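Local coordinates for protein O-methyltransferase, putative (Bacillus cereus, PDB 3DUW) that probably transfers methyl groups from S-adenosylmethionine to hydroxyl groups of its substrates, and binds the by-product S-adenosylhomocysteine, at residues G165-D176 / R183-Y191. Residues are numbered along the deposited sequence; the frame is centred on the assembly and turned at random.
Sequences GDNVVREGEVID and RVQGIRRFY
In the Rossmann-like fold of this class I methyltransferase, the loop leaving strand 162-166 folds back over helix 182-196, where Ile187 and Tyr191 receive Val168. The meeting of Val168 CG1 with Ile187 CD1, at 3.3 Å, is closer than two methyl groups normally come, and Ile187 CG2 lies 3.6 Å from Val168 CB. One turn on, Tyr191 gives its hydroxyl proton to the loop backbone, OH to Val168 O at 2.9 Å; the acceptor lies at the edge of the phenol ring, while the hydroxyl stands above the carbonyl plane. Val174, in the short 3-10 turn 173-175, leans on the same tyrosine from another direction: its CG2, the branch anti to the backbone N, approaches Tyr191 CE2 to 3.7 Å and also packs on Ile187 CG2.

The turn is gripped through its carbonyls. Arg188, its chain bent at chi3 (59°), points NH1 in the guanidinium plane at Val174 O, 2.9 Å away with an N-H...O angle of 162°, and a water links NH1 to Ile175 O as well. At the other end of the contact, Arg183 CB lies over one face of the Arg170 guanidinium, whose NH1 bonds in plane to a lone pair of Asn167 O at 3.1 Å and so ties the loop to itself. Arg170 NH2 and Arg183 NE, two like charges, lie 3.6 Å apart; the salt bridge of Arg183 to Asp181 probably eases this.

Asp214 holds the Asn167 amide and the backbone N of Val169 and Arg170, and the side chain of Asn167 is about 7 Å from the bound S-adenosylhomocysteine. Ile217 of strand 214-221 touches Val168, Phe190 and Tyr191, Asn146 of helix 146-155 meets Ile187, and Tyr13 of the second subunit stacks edge-to-face with Tyr191.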
# COMPACT_ATOMS: atom_id res chain seq x y z
N GLY A 165 4.66 -6.37 6.85
CA GLY A 165 4.27 -7.25 7.94
C GLY A 165 2.75 -7.34 7.92
O GLY A 165 2.07 -6.33 8.11
N ASP A 166 2.22 -8.53 7.67
CA ASP A 166 0.78 -8.72 7.60
C ASP A 166 0.16 -9.02 8.96
O ASP A 166 0.86 -9.42 9.90
CB ASP A 166 0.48 -9.88 6.63
CG ASP A 166 -0.98 -9.95 6.21
OD1 ASP A 166 -1.65 -8.89 6.17
OD2 ASP A 166 -1.45 -11.06 5.87
N ASN A 167 -1.15 -8.80 9.05
CA ASN A 167 -1.92 -9.09 10.25
C ASN A 167 -1.41 -8.41 11.51
O ASN A 167 -1.22 -9.06 12.55
CB ASN A 167 -1.96 -10.61 10.44
CG ASN A 167 -2.29 -11.35 9.16
OD1 ASN A 167 -1.48 -12.13 8.65
ND2 ASN A 167 -3.48 -11.11 8.62
N VAL A 168 -1.22 -7.10 11.43
CA VAL A 168 -0.72 -6.36 12.58
C VAL A 168 -1.72 -5.43 13.26
O VAL A 168 -1.33 -4.51 13.97
CB VAL A 168 0.55 -5.57 12.19
CG1 VAL A 168 1.65 -6.54 11.77
CG2 VAL A 168 0.24 -4.60 11.06
N VAL A 169 -3.01 -5.67 13.03
CA VAL A 169 -4.07 -4.88 13.67
C VAL A 169 -4.98 -5.84 14.44
O VAL A 169 -5.42 -5.54 15.55
CB VAL A 169 -4.87 -4.06 12.62
CG1 VAL A 169 -6.14 -3.49 13.24
CG2 VAL A 169 -3.99 -2.93 12.10
N ARG A 170 -5.25 -6.99 13.83
CA ARG A 170 -6.02 -8.06 14.44
C ARG A 170 -7.30 -7.64 15.15
O ARG A 170 -7.43 -7.76 16.37
CB ARG A 170 -5.09 -8.83 15.39
CG ARG A 170 -3.68 -9.00 14.82
CD ARG A 170 -2.81 -9.90 15.69
NE ARG A 170 -3.24 -11.29 15.64
CZ ARG A 170 -2.91 -12.15 14.68
NH1 ARG A 170 -2.14 -11.79 13.66
NH2 ARG A 170 -3.38 -13.39 14.72
N GLU A 171 -8.26 -7.16 14.36
CA GLU A 171 -9.56 -6.73 14.84
C GLU A 171 -9.48 -5.62 15.89
O GLU A 171 -10.40 -5.44 16.70
CB GLU A 171 -10.35 -7.93 15.38
CG GLU A 171 -10.50 -9.04 14.34
CD GLU A 171 -11.50 -10.10 14.73
OE1 GLU A 171 -11.43 -10.60 15.87
OE2 GLU A 171 -12.36 -10.44 13.89
N GLY A 172 -8.39 -4.86 15.85
CA GLY A 172 -8.21 -3.76 16.78
C GLY A 172 -7.57 -4.11 18.11
O GLY A 172 -7.32 -3.23 18.93
N GLU A 173 -7.29 -5.39 18.33
CA GLU A 173 -6.70 -5.83 19.58
C GLU A 173 -5.26 -5.36 19.78
O GLU A 173 -4.74 -5.40 20.90
CB GLU A 173 -6.75 -7.36 19.67
CG GLU A 173 -8.16 -7.91 19.87
CD GLU A 173 -8.20 -9.42 19.84
OE1 GLU A 173 -7.33 -10.05 20.49
OE2 GLU A 173 -9.11 -9.98 19.19
N VAL A 174 -4.63 -4.89 18.71
CA VAL A 174 -3.26 -4.42 18.79
C VAL A 174 -3.06 -3.31 19.83
O VAL A 174 -1.95 -3.13 20.33
CB VAL A 174 -2.77 -3.91 17.40
CG1 VAL A 174 -3.60 -2.72 16.94
CG2 VAL A 174 -1.30 -3.55 17.46
N ILE A 175 -4.12 -2.59 20.17
CA ILE A 175 -4.00 -1.50 21.15
C ILE A 175 -4.13 -1.97 22.59
O ILE A 175 -3.93 -1.18 23.52
CB ILE A 175 -5.04 -0.39 20.87
CG1 ILE A 175 -4.81 0.79 21.83
CG2 ILE A 175 -6.45 -0.94 21.02
CD1 ILE A 175 -5.78 1.94 21.64
N ASP A 176 -4.44 -3.24 22.79
CA ASP A 176 -4.58 -3.77 24.15
C ASP A 176 -3.27 -4.33 24.70
O ASP A 176 -2.90 -5.46 24.40
CB ASP A 176 -5.66 -4.85 24.19
CG ASP A 176 -5.89 -5.37 25.59
OD1 ASP A 176 -5.51 -4.67 26.55
OD2 ASP A 176 -6.46 -6.47 25.73
N ARG A 183 0.07 -13.53 19.95
CA ARG A 183 0.21 -12.95 18.62
C ARG A 183 0.07 -11.43 18.70
O ARG A 183 0.75 -10.69 17.99
CB ARG A 183 -0.84 -13.54 17.68
CG ARG A 183 -0.66 -15.04 17.48
CD ARG A 183 -1.86 -15.66 16.78
NE ARG A 183 -3.07 -15.51 17.58
CZ ARG A 183 -4.25 -16.01 17.23
NH1 ARG A 183 -4.38 -16.69 16.10
NH2 ARG A 183 -5.30 -15.82 18.02
N VAL A 184 -0.83 -10.97 19.58
CA VAL A 184 -1.04 -9.54 19.77
C VAL A 184 0.21 -8.95 20.44
O VAL A 184 0.68 -7.88 20.05
CB VAL A 184 -2.28 -9.27 20.66
CG1 VAL A 184 -2.34 -7.79 21.03
CG2 VAL A 184 -3.54 -9.66 19.91
N GLN A 185 0.74 -9.63 21.44
CA GLN A 185 1.93 -9.13 22.11
C GLN A 185 3.10 -9.10 21.13
O GLN A 185 3.88 -8.15 21.10
CB GLN A 185 2.27 -10.00 23.33
CG GLN A 185 1.20 -9.96 24.42
CD GLN A 185 1.01 -8.57 25.02
OE1 GLN A 185 -0.00 -8.29 25.66
NE2 GLN A 185 2.00 -7.70 24.84
N GLY A 186 3.21 -10.14 20.30
CA GLY A 186 4.28 -10.18 19.31
C GLY A 186 4.22 -9.01 18.35
O GLY A 186 5.25 -8.42 18.01
N ILE A 187 3.02 -8.66 17.90
CA ILE A 187 2.87 -7.54 16.98
C ILE A 187 3.22 -6.22 17.67
O ILE A 187 3.84 -5.35 17.07
CB ILE A 187 1.44 -7.48 16.39
CG1 ILE A 187 1.24 -8.65 15.42
CG2 ILE A 187 1.20 -6.15 15.70
CD1 ILE A 187 2.23 -8.69 14.27
N ARG A 188 2.82 -6.07 18.93
CA ARG A 188 3.15 -4.85 19.66
C ARG A 188 4.67 -4.72 19.81
O ARG A 188 5.22 -3.62 19.67
CB ARG A 188 2.44 -4.82 21.02
CG ARG A 188 0.94 -4.56 20.91
CD ARG A 188 0.24 -4.65 22.26
NE ARG A 188 0.77 -3.69 23.23
CZ ARG A 188 0.44 -2.40 23.27
NH1 ARG A 188 -0.43 -1.90 22.41
NH2 ARG A 188 0.99 -1.61 24.18
N ARG A 189 5.35 -5.83 20.09
CA ARG A 189 6.81 -5.83 20.23
C ARG A 189 7.43 -5.39 18.90
O ARG A 189 8.45 -4.71 18.87
CB ARG A 189 7.31 -7.24 20.57
CG ARG A 189 6.85 -7.82 21.91
CD ARG A 189 7.39 -7.03 23.08
NE ARG A 189 6.57 -5.87 23.38
CZ ARG A 189 5.34 -5.95 23.87
NH1 ARG A 189 4.80 -7.13 24.14
NH2 ARG A 189 4.65 -4.84 24.11
N PHE A 190 6.80 -5.82 17.81
CA PHE A 190 7.22 -5.51 16.45
C PHE A 190 7.15 -3.99 16.18
O PHE A 190 8.12 -3.40 15.72
CB PHE A 190 6.32 -6.30 15.49
CG PHE A 190 6.63 -6.13 14.03
CD1 PHE A 190 7.92 -6.27 13.53
CD2 PHE A 190 5.59 -5.94 13.12
CE1 PHE A 190 8.17 -6.21 12.15
CE2 PHE A 190 5.82 -5.88 11.75
CZ PHE A 190 7.11 -6.01 11.26
N TYR A 191 6.02 -3.37 16.49
CA TYR A 191 5.86 -1.93 16.31
C TYR A 191 6.95 -1.20 17.11
O TYR A 191 7.62 -0.29 16.60
CB TYR A 191 4.49 -1.46 16.82
CG TYR A 191 3.33 -1.63 15.86
CD1 TYR A 191 2.98 -0.63 14.96
CD2 TYR A 191 2.53 -2.77 15.92
CE1 TYR A 191 1.86 -0.76 14.13
CE2 TYR A 191 1.41 -2.91 15.10
CZ TYR A 191 1.08 -1.90 14.21
OH TYR A 191 -0.04 -2.01 13.42
O HOH W 1 -1.75 0.62 23.23